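Local coordinates for lipase aflb (Neosartorya fumigata, PDB 6IDY), which probably hydrolyses the ester bonds of lipids, as a lipase with an alpha/beta-hydrolase fold, and binds one calcium ion, at residues S18-A23 / S35-I40; K83-I88 / L414-L419; N115-P120 / I216-A221; D255-S260 / V375-H380; G340-H345 / D381-P386. One frame throughout, in Å; residues are numbered along the deposited sequence.

How the contacts relate
Contacts 1 and 2 join helices outside the central sheet and touch each other: both are buried and apolar, and Ile36 and Ile40 of contact 1 pack on Thr85 and Leu419 of contact 2. Contacts 4 and 5 lie on the opposite side of the chain's centre, about 7 Å apart between centres; they reach the same sheet and share one calcium ion with its two waters, so carbonyl and carboxylate oxygens do much of the work there. Contact 3 stands apart at the surface, where a loop is tied to a helix through a tyrosine hydroxyl. Contact 2, between residues 83-88 and 414-419, brings remote parts of the chain together and encloses contacts 3, 4 and 5 in sequence.

Contact 1 of 5, residues S18-A23 / S35-I40; sequences SILSSA and SIASLI
Ile36 sits on the buried flank of segment 35-40, but its side chain leads away from segment 18-23 and packs instead on Leu82 and Arg86 of helix 81-90 and on Leu419 of helix 414-424. One residue on, Ala37 takes up the contact. Its single methyl points toward the partner helix: Ala37 CB lies 3.4 Å from the backbone O of Leu20, 4.0 Å from Leu20 CD2, and 4.2 Å from Ala23 CB, about one turn further along. With nothing beyond CB to hold the backbones apart, the CA atoms of Leu20 and Ala37 come to 5.0 Å, and the axes of the two short helical segments approach to 7.8 Å. Helices 16-24 and 31-47, joined by a short connection, make an alpha-alpha hairpin near the N-terminal end of the chain, outside the central sheet of the alpha/beta-hydrolase fold; their short segments differ in direction by 140°, so they run roughly antiparallel. A turn after Ala37 comes Ile40, whose CG2 branch, anti to its own backbone N, reaches Leu20 CD1 at 3.6 Å, the two chains crossing obliquely. Leu20 serves both neighbours because its CG stands anti to the carbonyl carbon (chi1 -67°): one methyl, CD2, goes to Ala37, the other, CD1, to Ile40. The other branch of Ile40 runs on towards helix 81-90, where the side chain touches Thr85 and Leu89.

Contact 2 of 5, residues K83-I88 / L414-L419; sequences KMTREI and LLLIAL
Two helices, 81-90 and 414-424, cross outside the central sheet of this alpha/beta hydrolase and lock an early piece of the chain against one near its C-terminal end. Their short segments run at 124° to each other, with axes 9.4 Å apart at closest approach; Thr85 and Leu415 lie where the backbones come nearest. Most of the contact is apolar. Leu415 points at helix 81-90, and its CD1 methyl enters between two side chains that belong to successive turns: Met84 CG is 3.5 Å from Leu415 CD1, and Ile88 CG1 is 4.1 Å from the same methyl. Met84 reaches it with CG anti to its backbone N and then bends at chi2 (70°), so that the methylene, not the sulfur, makes the approach. Ile88 crosses Leu415 at about a right angle. Leu416 bends its end back into the contact, bringing its CD2 to 4.0 Å from Thr85 CG2, and Leu419 offers CB and CD2 to that same methyl. Helix 31-47 borders this interface, Ile40 packing on both Thr85 and Leu416 and Ile36 on Leu419.

Side chain meets backbone too, since Thr85 CG2 lies 3.5 Å from the carbonyl O of Leu415, so this methyl is held by three residues of the other helix. The polar interaction at this interface stays within one helix: with chi1 at -48°, Thr85 OG1 is anti to its carbonyl carbon and hydrogen-bonds to the O of Phe81, and the same OG1 of Thr85 lies 3.6 Å from Leu415 CB.

Contact 3 of 5, residues N115-P120 / I216-A221; sequences NRNPSP and INYISA
Tyr218 leaves its helix with CG anti to the backbone N (chi1 175°), and chi2 of 85° stands the ring across that bond, so that the phenol reaches out to the loop 115-120. Asn117, its CG anti to the carbonyl carbon, presents CB rather than its amide to the phenol end. The hydroxyl then makes the one polar link: Tyr218 OH donates to Pro118 O at 2.7 Å. It meets that oxygen in the carbonyl plane, on a lone pair, with a C=O...O angle of 145°, and the oxygen in turn lies in the plane of the ring. Further apolar atoms gather about the same hydroxyl, with Asn117 CB at 3.4 Å from Tyr218 OH and Pro118 CD at 3.6 Å from it. The helix, 205-223, is the helical part of a beta-alpha-beta crossover between the parallel strands 190-195 and 227-232 of the alpha/beta-hydrolase sheet, and the loop lies against its Tyr218-Ala221 flank. Further along the same ring edge comes Pro120: its ring crosses the tyrosine at about a right angle, Pro120 CD approaching the edge at Tyr218 CE1 to 3.8 Å. One turn along the helix, Ala221 CB touches Pro120 CB at 4.3 Å. Arg144 of helix 140-145 packs on both Pro120 and Tyr218, and its backbone O, together with that of Ile147, takes hydrogen bonds from Asn117 ND2, which fixes the amide facing away from the phenol.

Contact 4 of 5, residues D255-S260 / V375-H380; sequences DFIAIS and VDALSH. With CA (calcium ion), chain D.
Asp255 aims its carboxylate at the C-terminal end of helix 368-379, where a calcium ion lies between them. Its CG stands anti to the carbonyl carbon (chi1 -76°), and it binds the metal in bidentate fashion: Asp255 OD1 and OD2 are each 2.5 Å from the calcium. Ala377 O, in the last turn of the helix, comes in at 2.2 Å and His380 O, just past the helix end, at 2.3 Å from the ion; two waters and Gly382 O complete a shell of seven oxygens. Deeper in, Ile257 and Leu378 cross at about a right angle, Ile257 CD1 meeting Leu378 CG at 4.0 Å, while Ile257 CG1 faces the methyl of Ala377. Strand 253-259 belongs to the parallel part of the alpha/beta-hydrolase sheet, and the helix packs on it nearly antiparallel. The imidazole of His380 turns back over its own helix end, where ND1 donates to Asp376 O at 2.8 Å, nearly in the ring plane and fairly straight (161°). Asp255 OD2 and Ala377 O lie 3.1 Å apart, two acceptors held together by the metal they share. With one carboxylate against otherwise neutral ligands, the calcium probably keeps net positive charge and should favour an ionised Asp255.

Contact 5 of 5, residues G340-H345 / D381-P386; sequences GVSNNH and DGPGDP. With CA (calcium ion), chain D.
Gly340, with phi at a positive 96°, has a proline ring laid against its bare backbone. Pro383 comes down on this spot with its CG 3.6 Å from Gly340 C and equally near Val341 N; lacking a beta carbon, the glycine lets the ring settle directly on the peptide. Two residues on, Ser342 points at the loop and holds its OG in the crowded position between backbone N and carbonyl carbon (chi1 68°). From there Ser342 OG donates to Gly384 O at 2.7 Å, approaching in the carbonyl plane on a lone pair. Ser342 OG in turn accepts from Asn344 ND2 at 2.9 Å, an almost straight bond lying close to the amide plane, so one hydroxyl is gripped by two bonds and its rotation is fixed. Strand 341-345 is the last of the alpha/beta-hydrolase sheet and pairs in parallel with 310-314; the loop that follows helix 368-379 lies against Gly340, Ser342 and Asn344, and the touching parts, 340-344 and 383-386, run 41° apart. Asn344 ND2 also bonds to Thr312 O, which ties the amide to the neighbouring strand and turns OD1 to the loop, where Pro386 CD lies 3.6 Å from Asn344 OD1. At the other end of the loop Gly382 O binds the calcium ion at 2.4 Å, and Gly382 N gives a weak hydrogen bond to one of the metal's waters.

Contact 1 of 5, residues S18-A23 / S35-I40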
# COMPACT_ATOMS: atom_id res chain seq x y z
N SER A 18 -18.05 12.04 9.78
CA SER A 18 -19.14 12.41 8.87
C SER A 18 -19.35 11.38 7.75
O SER A 18 -20.49 11.01 7.49
CB SER A 18 -18.94 13.82 8.30
OG SER A 18 -17.98 13.84 7.26
N ILE A 19 -18.26 10.89 7.13
CA ILE A 19 -18.33 9.88 6.07
C ILE A 19 -18.97 8.59 6.61
O ILE A 19 -19.92 8.08 6.01
CB ILE A 19 -16.95 9.62 5.40
CG1 ILE A 19 -16.46 10.86 4.63
CG2 ILE A 19 -17.02 8.40 4.47
CD1 ILE A 19 -14.97 10.89 4.42
N LEU A 20 -18.48 8.11 7.77
CA LEU A 20 -19.00 6.89 8.38
C LEU A 20 -20.43 7.03 8.91
O LEU A 20 -21.19 6.06 8.82
CB LEU A 20 -18.03 6.34 9.44
CG LEU A 20 -16.69 5.83 8.89
CD1 LEU A 20 -15.62 5.85 9.94
CD2 LEU A 20 -16.83 4.45 8.26
N SER A 21 -20.82 8.22 9.41
CA SER A 21 -22.18 8.48 9.90
C SER A 21 -23.16 8.49 8.72
O SER A 21 -24.26 7.94 8.84
CB SER A 21 -22.26 9.80 10.65
OG SER A 21 -21.38 9.79 11.76
N SER A 22 -22.75 9.08 7.58
CA SER A 22 -23.53 9.13 6.34
C SER A 22 -23.71 7.71 5.80
O SER A 22 -24.82 7.36 5.40
CB SER A 22 -22.83 10.00 5.30
OG SER A 22 -22.69 11.33 5.77
N ALA A 23 -22.62 6.90 5.81
CA ALA A 23 -22.62 5.51 5.35
C ALA A 23 -23.55 4.63 6.19
O ALA A 23 -24.24 3.76 5.64
CB ALA A 23 -21.21 4.95 5.35
N SER A 35 -23.76 -1.09 10.18
CA SER A 35 -23.58 -1.31 11.62
C SER A 35 -22.14 -1.02 12.04
O SER A 35 -21.94 -0.34 13.04
CB SER A 35 -23.96 -2.74 12.01
OG SER A 35 -25.32 -2.99 11.71
N ILE A 36 -21.16 -1.51 11.25
CA ILE A 36 -19.73 -1.30 11.49
C ILE A 36 -19.40 0.19 11.39
O ILE A 36 -18.70 0.71 12.26
CB ILE A 36 -18.84 -2.22 10.60
CG1 ILE A 36 -19.07 -3.71 10.95
CG2 ILE A 36 -17.35 -1.87 10.73
CD1 ILE A 36 -18.57 -4.73 9.91
N ALA A 37 -19.94 0.88 10.36
CA ALA A 37 -19.74 2.32 10.15
C ALA A 37 -20.31 3.11 11.33
O ALA A 37 -19.64 4.01 11.83
CB ALA A 37 -20.39 2.75 8.85
N SER A 38 -21.54 2.76 11.79
CA SER A 38 -22.21 3.40 12.92
C SER A 38 -21.39 3.21 14.20
O SER A 38 -21.09 4.20 14.88
CB SER A 38 -23.62 2.84 13.10
OG SER A 38 -24.31 3.51 14.14
N LEU A 39 -20.98 1.94 14.49
CA LEU A 39 -20.17 1.57 15.65
C LEU A 39 -18.86 2.35 15.69
O LEU A 39 -18.49 2.87 16.74
CB LEU A 39 -19.90 0.05 15.67
CG LEU A 39 -19.18 -0.50 16.90
CD1 LEU A 39 -19.96 -1.64 17.51
CD2 LEU A 39 -17.76 -0.96 16.55
N ILE A 40 -18.18 2.46 14.53
CA ILE A 40 -16.91 3.17 14.41
C ILE A 40 -17.10 4.68 14.60
O ILE A 40 -16.36 5.27 15.38
CB ILE A 40 -16.15 2.79 13.09
CG1 ILE A 40 -15.65 1.34 13.17
CG2 ILE A 40 -14.99 3.75 12.80
CD1 ILE A 40 -15.10 0.78 11.90

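Contact 2 of 5, residues K83-I88 / L414-L419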
# COMPACT_ATOMS: atom_id res chain seq x y z
N LYS A 83 -14.11 -7.51 9.88
CA LYS A 83 -13.92 -7.94 11.27
C LYS A 83 -12.72 -7.24 11.88
O LYS A 83 -12.84 -6.71 12.99
CB LYS A 83 -13.80 -9.47 11.40
CG LYS A 83 -13.75 -9.92 12.87
CD LYS A 83 -13.66 -11.43 13.01
CE LYS A 83 -13.49 -11.82 14.46
NZ LYS A 83 -13.36 -13.29 14.64
N MET A 84 -11.59 -7.19 11.15
CA MET A 84 -10.38 -6.51 11.61
C MET A 84 -10.68 -5.04 11.95
O MET A 84 -10.36 -4.61 13.06
CB MET A 84 -9.26 -6.62 10.55
CG MET A 84 -7.91 -6.14 11.03
SD MET A 84 -7.16 -7.21 12.27
CE MET A 84 -6.05 -6.09 13.06
N THR A 85 -11.34 -4.31 11.04
CA THR A 85 -11.69 -2.89 11.19
C THR A 85 -12.59 -2.64 12.40
O THR A 85 -12.34 -1.70 13.15
CB THR A 85 -12.26 -2.30 9.89
OG1 THR A 85 -11.41 -2.68 8.81
CG2 THR A 85 -12.37 -0.78 9.92
N ARG A 86 -13.60 -3.50 12.61
CA ARG A 86 -14.52 -3.40 13.74
C ARG A 86 -13.80 -3.66 15.08
O ARG A 86 -13.98 -2.90 16.02
CB ARG A 86 -15.69 -4.38 13.56
CG ARG A 86 -16.77 -4.29 14.65
CD ARG A 86 -17.37 -5.64 14.97
NE ARG A 86 -18.64 -5.87 14.26
CZ ARG A 86 -18.76 -6.57 13.14
NH1 ARG A 86 -17.69 -7.12 12.57
NH2 ARG A 86 -19.95 -6.71 12.57
N GLU A 87 -12.99 -4.73 15.15
CA GLU A 87 -12.28 -5.16 16.36
C GLU A 87 -11.16 -4.22 16.80
O GLU A 87 -10.86 -4.16 17.99
CB GLU A 87 -11.78 -6.60 16.24
CG GLU A 87 -12.89 -7.65 16.21
CD GLU A 87 -13.88 -7.60 17.36
OE1 GLU A 87 -13.45 -7.54 18.53
OE2 GLU A 87 -15.10 -7.61 17.07
N ILE A 88 -10.54 -3.48 15.84
CA ILE A 88 -9.50 -2.47 16.04
C ILE A 88 -9.96 -1.45 17.11
O ILE A 88 -9.20 -1.11 18.02
CB ILE A 88 -9.14 -1.84 14.66
CG1 ILE A 88 -8.11 -2.70 13.87
CG2 ILE A 88 -8.72 -0.37 14.72
CD1 ILE A 88 -6.70 -2.78 14.39
N LEU A 414 -5.32 2.97 9.86
CA LEU A 414 -5.55 3.18 8.42
C LEU A 414 -6.77 2.45 7.89
O LEU A 414 -7.38 2.89 6.91
CB LEU A 414 -4.33 2.76 7.59
CG LEU A 414 -3.02 3.49 7.82
CD1 LEU A 414 -1.89 2.82 7.03
CD2 LEU A 414 -3.15 4.98 7.50
N LEU A 415 -7.12 1.31 8.52
CA LEU A 415 -8.27 0.49 8.17
C LEU A 415 -9.57 1.27 8.30
O LEU A 415 -10.51 1.02 7.56
CB LEU A 415 -8.33 -0.78 9.03
CG LEU A 415 -7.22 -1.80 8.80
CD1 LEU A 415 -7.28 -2.88 9.83
CD2 LEU A 415 -7.28 -2.40 7.40
N LEU A 416 -9.59 2.24 9.24
CA LEU A 416 -10.75 3.11 9.48
C LEU A 416 -10.95 4.06 8.31
O LEU A 416 -12.09 4.29 7.90
CB LEU A 416 -10.59 3.87 10.80
CG LEU A 416 -10.31 3.02 12.06
CD1 LEU A 416 -9.93 3.91 13.23
CD2 LEU A 416 -11.52 2.15 12.44
N ILE A 417 -9.85 4.56 7.74
CA ILE A 417 -9.90 5.43 6.56
C ILE A 417 -10.31 4.58 5.34
O ILE A 417 -11.20 4.98 4.58
CB ILE A 417 -8.55 6.17 6.33
CG1 ILE A 417 -8.31 7.20 7.45
CG2 ILE A 417 -8.51 6.83 4.95
CD1 ILE A 417 -6.89 7.75 7.50
N ALA A 418 -9.69 3.39 5.20
CA ALA A 418 -9.99 2.46 4.10
C ALA A 418 -11.49 2.13 4.05
O ALA A 418 -12.08 2.17 2.97
CB ALA A 418 -9.15 1.20 4.21
N LEU A 419 -12.13 1.91 5.23
CA LEU A 419 -13.56 1.63 5.30
C LEU A 419 -14.39 2.82 4.86
O LEU A 419 -15.30 2.66 4.05
CB LEU A 419 -14.00 1.15 6.70
CG LEU A 419 -15.49 0.74 6.80
CD1 LEU A 419 -15.80 -0.47 5.92
CD2 LEU A 419 -15.89 0.50 8.23

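Contact 3 of 5, residues N115-P120 / I216-A221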
# COMPACT_ATOMS: atom_id res chain seq x y z
N ASN A 115 -1.06 19.03 -5.64
CA ASN A 115 0.28 19.53 -5.37
C ASN A 115 0.76 20.39 -6.53
O ASN A 115 0.38 20.14 -7.68
CB ASN A 115 1.25 18.37 -5.14
CG ASN A 115 0.85 17.49 -3.98
OD1 ASN A 115 1.06 17.82 -2.81
ND2 ASN A 115 0.26 16.35 -4.29
N ARG A 116 1.57 21.41 -6.24
CA ARG A 116 2.08 22.33 -7.26
C ARG A 116 3.55 22.05 -7.52
O ARG A 116 4.43 22.52 -6.79
CB ARG A 116 1.80 23.80 -6.89
CG ARG A 116 0.32 24.11 -6.63
CD ARG A 116 -0.46 24.39 -7.91
NE ARG A 116 -1.91 24.36 -7.70
CZ ARG A 116 -2.69 23.32 -7.96
NH1 ARG A 116 -2.18 22.19 -8.45
NH2 ARG A 116 -4.00 23.39 -7.74
N ASN A 117 3.80 21.22 -8.53
CA ASN A 117 5.12 20.75 -8.92
C ASN A 117 5.57 21.39 -10.24
O ASN A 117 4.75 21.55 -11.14
CB ASN A 117 5.13 19.21 -9.02
CG ASN A 117 4.72 18.54 -7.73
OD1 ASN A 117 5.24 18.85 -6.65
ND2 ASN A 117 3.78 17.60 -7.82
N PRO A 118 6.87 21.75 -10.38
CA PRO A 118 7.31 22.40 -11.63
C PRO A 118 7.33 21.46 -12.84
O PRO A 118 7.39 20.25 -12.67
CB PRO A 118 8.72 22.89 -11.29
CG PRO A 118 9.20 21.96 -10.23
CD PRO A 118 7.98 21.62 -9.42
N SER A 119 7.29 22.04 -14.05
CA SER A 119 7.36 21.29 -15.31
C SER A 119 8.71 20.56 -15.38
O SER A 119 9.73 21.16 -15.02
CB SER A 119 7.21 22.24 -16.49
OG SER A 119 8.28 23.17 -16.52
N PRO A 120 8.76 19.27 -15.80
CA PRO A 120 10.06 18.58 -15.85
C PRO A 120 10.95 19.09 -16.98
O PRO A 120 10.45 19.50 -18.02
CB PRO A 120 9.67 17.11 -16.04
CG PRO A 120 8.36 17.15 -16.72
CD PRO A 120 7.66 18.40 -16.24
N ILE A 216 7.22 7.83 -11.80
CA ILE A 216 8.54 7.26 -12.05
C ILE A 216 9.35 8.14 -13.01
O ILE A 216 10.42 8.61 -12.64
CB ILE A 216 8.47 5.78 -12.52
CG1 ILE A 216 8.01 4.84 -11.36
CG2 ILE A 216 9.84 5.34 -13.04
CD1 ILE A 216 7.56 3.41 -11.83
N ASN A 217 8.80 8.39 -14.21
CA ASN A 217 9.47 9.19 -15.23
C ASN A 217 9.65 10.65 -14.84
O ASN A 217 10.67 11.25 -15.18
CB ASN A 217 8.77 9.05 -16.58
CG ASN A 217 9.02 7.71 -17.22
OD1 ASN A 217 10.01 7.02 -16.93
ND2 ASN A 217 8.14 7.31 -18.13
N TYR A 218 8.70 11.20 -14.05
CA TYR A 218 8.79 12.58 -13.59
C TYR A 218 9.86 12.75 -12.50
O TYR A 218 10.65 13.69 -12.58
CB TYR A 218 7.42 13.12 -13.13
CG TYR A 218 7.49 14.51 -12.53
CD1 TYR A 218 7.44 15.64 -13.34
CD2 TYR A 218 7.65 14.69 -11.16
CE1 TYR A 218 7.55 16.92 -12.79
CE2 TYR A 218 7.75 15.96 -10.61
CZ TYR A 218 7.70 17.07 -11.42
OH TYR A 218 7.79 18.32 -10.86
N ILE A 219 9.85 11.88 -11.49
CA ILE A 219 10.81 11.97 -10.39
C ILE A 219 12.22 11.68 -10.91
O ILE A 219 13.16 12.38 -10.53
CB ILE A 219 10.39 11.13 -9.15
CG1 ILE A 219 9.06 11.67 -8.53
CG2 ILE A 219 11.50 11.00 -8.10
CD1 ILE A 219 9.09 13.09 -7.86
N SER A 220 12.36 10.73 -11.85
CA SER A 220 13.66 10.44 -12.45
C SER A 220 14.20 11.65 -13.23
O SER A 220 15.39 11.96 -13.13
CB SER A 220 13.58 9.21 -13.36
OG SER A 220 14.85 8.89 -13.90
N ALA A 221 13.31 12.35 -13.98
CA ALA A 221 13.67 13.52 -14.79
C ALA A 221 14.16 14.71 -13.96
O ALA A 221 15.24 15.23 -14.25
CB ALA A 221 12.50 13.94 -15.67

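Contact 4 of 5, residues D255-S260 / V375-H380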
# COMPACT_ATOMS: atom_id res chain seq x y z
N ASP A 255 15.11 -0.42 -7.83
CA ASP A 255 14.51 -1.30 -6.83
C ASP A 255 13.03 -1.08 -6.72
O ASP A 255 12.57 0.06 -6.68
CB ASP A 255 15.15 -1.08 -5.45
CG ASP A 255 16.54 -1.68 -5.28
OD1 ASP A 255 16.64 -2.92 -5.18
OD2 ASP A 255 17.52 -0.91 -5.24
N PHE A 256 12.29 -2.18 -6.65
CA PHE A 256 10.85 -2.18 -6.43
C PHE A 256 10.65 -2.99 -5.16
O PHE A 256 10.84 -4.20 -5.16
CB PHE A 256 10.10 -2.75 -7.67
CG PHE A 256 8.61 -3.04 -7.58
CD1 PHE A 256 7.82 -2.48 -6.57
CD2 PHE A 256 7.98 -3.85 -8.52
CE1 PHE A 256 6.45 -2.75 -6.49
CE2 PHE A 256 6.61 -4.12 -8.44
CZ PHE A 256 5.86 -3.58 -7.42
N ILE A 257 10.36 -2.30 -4.04
CA ILE A 257 10.12 -2.94 -2.73
C ILE A 257 8.61 -3.01 -2.56
O ILE A 257 7.94 -1.99 -2.50
CB ILE A 257 10.86 -2.21 -1.57
CG1 ILE A 257 12.39 -2.15 -1.83
CG2 ILE A 257 10.55 -2.88 -0.21
CD1 ILE A 257 13.10 -0.88 -1.31
N ALA A 258 8.07 -4.23 -2.56
CA ALA A 258 6.64 -4.44 -2.49
C ALA A 258 6.18 -5.04 -1.17
O ALA A 258 6.45 -6.21 -0.88
CB ALA A 258 6.18 -5.28 -3.67
N ILE A 259 5.49 -4.22 -0.36
CA ILE A 259 4.95 -4.60 0.95
C ILE A 259 3.54 -5.15 0.74
O ILE A 259 2.70 -4.46 0.15
CB ILE A 259 4.97 -3.41 1.95
CG1 ILE A 259 6.35 -2.65 1.94
CG2 ILE A 259 4.54 -3.83 3.35
CD1 ILE A 259 7.65 -3.48 2.35
N SER A 260 3.30 -6.40 1.21
CA SER A 260 2.03 -7.13 1.11
C SER A 260 1.44 -7.03 -0.31
O SER A 260 0.28 -6.63 -0.45
CB SER A 260 1.02 -6.61 2.14
OG SER A 260 1.52 -6.78 3.46
N VAL A 375 16.21 -1.63 3.42
CA VAL A 375 17.52 -1.00 3.61
C VAL A 375 18.58 -1.78 2.83
O VAL A 375 19.36 -1.18 2.08
CB VAL A 375 17.86 -0.83 5.12
CG1 VAL A 375 19.31 -0.40 5.34
CG2 VAL A 375 16.91 0.15 5.78
N ASP A 376 18.58 -3.11 2.97
CA ASP A 376 19.51 -3.98 2.25
C ASP A 376 19.33 -3.89 0.72
O ASP A 376 20.33 -3.86 0.00
CB ASP A 376 19.40 -5.43 2.75
CG ASP A 376 20.31 -6.38 2.02
OD1 ASP A 376 21.50 -6.48 2.41
OD2 ASP A 376 19.85 -7.01 1.06
N ALA A 377 18.07 -3.82 0.24
CA ALA A 377 17.75 -3.69 -1.19
C ALA A 377 18.31 -2.40 -1.78
O ALA A 377 18.87 -2.41 -2.87
CB ALA A 377 16.24 -3.73 -1.40
N LEU A 378 18.14 -1.28 -1.05
CA LEU A 378 18.60 0.04 -1.47
C LEU A 378 20.12 0.22 -1.44
O LEU A 378 20.63 1.07 -2.16
CB LEU A 378 17.91 1.13 -0.63
CG LEU A 378 16.40 1.25 -0.82
CD1 LEU A 378 15.78 2.08 0.27
CD2 LEU A 378 16.05 1.82 -2.19
N SER A 379 20.83 -0.59 -0.62
CA SER A 379 22.29 -0.48 -0.48
C SER A 379 23.08 -1.47 -1.35
O SER A 379 24.30 -1.37 -1.41
CB SER A 379 22.69 -0.61 0.98
OG SER A 379 22.27 -1.84 1.54
N HIS A 380 22.40 -2.40 -2.04
CA HIS A 380 23.06 -3.39 -2.88
C HIS A 380 22.43 -3.48 -4.26
O HIS A 380 21.22 -3.27 -4.39
CB HIS A 380 22.99 -4.78 -2.22
CG HIS A 380 23.68 -4.87 -0.90
ND1 HIS A 380 23.04 -4.54 0.28
CD2 HIS A 380 24.94 -5.27 -0.62
CE1 HIS A 380 23.93 -4.73 1.24
NE2 HIS A 380 25.09 -5.17 0.75
CA CA D . 19.08 -2.79 -5.05
O HOH W 1 20.38 -0.85 -5.30
O HOH W 2 19.07 -2.70 -7.45

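Contact 5 of 5, residues G340-H345 / D381-P386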
# COMPACT_ATOMS: atom_id res chain seq x y z
N GLY A 340 16.69 -10.19 -10.81
CA GLY A 340 16.89 -10.41 -9.38
C GLY A 340 15.59 -10.20 -8.65
O GLY A 340 14.95 -9.15 -8.77
N VAL A 341 15.15 -11.23 -7.91
CA VAL A 341 13.91 -11.22 -7.13
C VAL A 341 14.14 -11.92 -5.80
O VAL A 341 14.78 -12.97 -5.77
CB VAL A 341 12.71 -11.89 -7.89
CG1 VAL A 341 11.45 -11.96 -7.02
CG2 VAL A 341 12.39 -11.17 -9.18
N SER A 342 13.58 -11.36 -4.73
CA SER A 342 13.57 -12.03 -3.44
C SER A 342 12.12 -11.99 -2.95
O SER A 342 11.49 -10.93 -2.99
CB SER A 342 14.54 -11.40 -2.44
OG SER A 342 14.17 -10.09 -2.04
N ASN A 343 11.57 -13.15 -2.63
CA ASN A 343 10.20 -13.30 -2.14
C ASN A 343 10.32 -13.65 -0.68
O ASN A 343 10.74 -14.75 -0.32
CB ASN A 343 9.43 -14.34 -2.96
CG ASN A 343 9.21 -13.89 -4.38
OD1 ASN A 343 8.56 -12.89 -4.65
ND2 ASN A 343 9.77 -14.62 -5.32
N ASN A 344 10.04 -12.66 0.15
CA ASN A 344 10.30 -12.71 1.58
C ASN A 344 9.06 -12.90 2.44
O ASN A 344 8.35 -11.94 2.75
CB ASN A 344 11.11 -11.47 1.98
CG ASN A 344 12.34 -11.28 1.10
OD1 ASN A 344 13.38 -11.92 1.29
ND2 ASN A 344 12.23 -10.41 0.11
N HIS A 345 8.83 -14.16 2.84
CA HIS A 345 7.73 -14.57 3.70
C HIS A 345 8.20 -14.45 5.15
O HIS A 345 9.14 -15.15 5.54
CB HIS A 345 7.31 -16.01 3.37
CG HIS A 345 6.13 -16.51 4.14
ND1 HIS A 345 6.18 -17.72 4.83
CD2 HIS A 345 4.91 -15.96 4.32
CE1 HIS A 345 4.99 -17.86 5.37
NE2 HIS A 345 4.19 -16.83 5.09
N ASP A 381 23.23 -3.88 -5.28
CA ASP A 381 22.71 -4.15 -6.63
C ASP A 381 21.78 -5.36 -6.46
O ASP A 381 22.06 -6.24 -5.64
CB ASP A 381 23.84 -4.48 -7.62
CG ASP A 381 24.81 -3.35 -7.94
OD1 ASP A 381 24.39 -2.17 -7.87
OD2 ASP A 381 25.97 -3.65 -8.30
N GLY A 382 20.67 -5.35 -7.17
CA GLY A 382 19.68 -6.41 -7.06
C GLY A 382 18.75 -6.21 -5.88
O GLY A 382 18.76 -5.15 -5.23
N PRO A 383 17.91 -7.23 -5.57
CA PRO A 383 16.94 -7.08 -4.46
C PRO A 383 17.52 -7.26 -3.06
O PRO A 383 18.71 -7.55 -2.90
CB PRO A 383 15.91 -8.17 -4.78
CG PRO A 383 16.74 -9.26 -5.41
CD PRO A 383 17.78 -8.55 -6.22
N GLY A 384 16.66 -7.11 -2.05
CA GLY A 384 17.00 -7.34 -0.65
C GLY A 384 17.30 -8.81 -0.46
O GLY A 384 16.67 -9.65 -1.10
N ASP A 385 18.32 -9.13 0.34
CA ASP A 385 18.76 -10.51 0.55
C ASP A 385 18.81 -10.82 2.05
O ASP A 385 19.65 -10.24 2.75
CB ASP A 385 20.14 -10.72 -0.11
CG ASP A 385 20.62 -12.17 -0.21
OD1 ASP A 385 20.07 -13.03 0.51
OD2 ASP A 385 21.53 -12.43 -1.00
N PRO A 386 17.94 -11.74 2.56
CA PRO A 386 17.98 -12.05 4.00
C PRO A 386 19.29 -12.68 4.49
O PRO A 386 19.60 -12.57 5.68
CB PRO A 386 16.77 -12.97 4.21
CG PRO A 386 16.45 -13.51 2.87
CD PRO A 386 16.88 -12.49 1.86
CA CA D . 19.08 -2.79 -5.05
O HOH W 2 19.07 -2.70 -7.45
O HOH W 1 20.38 -0.85 -5.30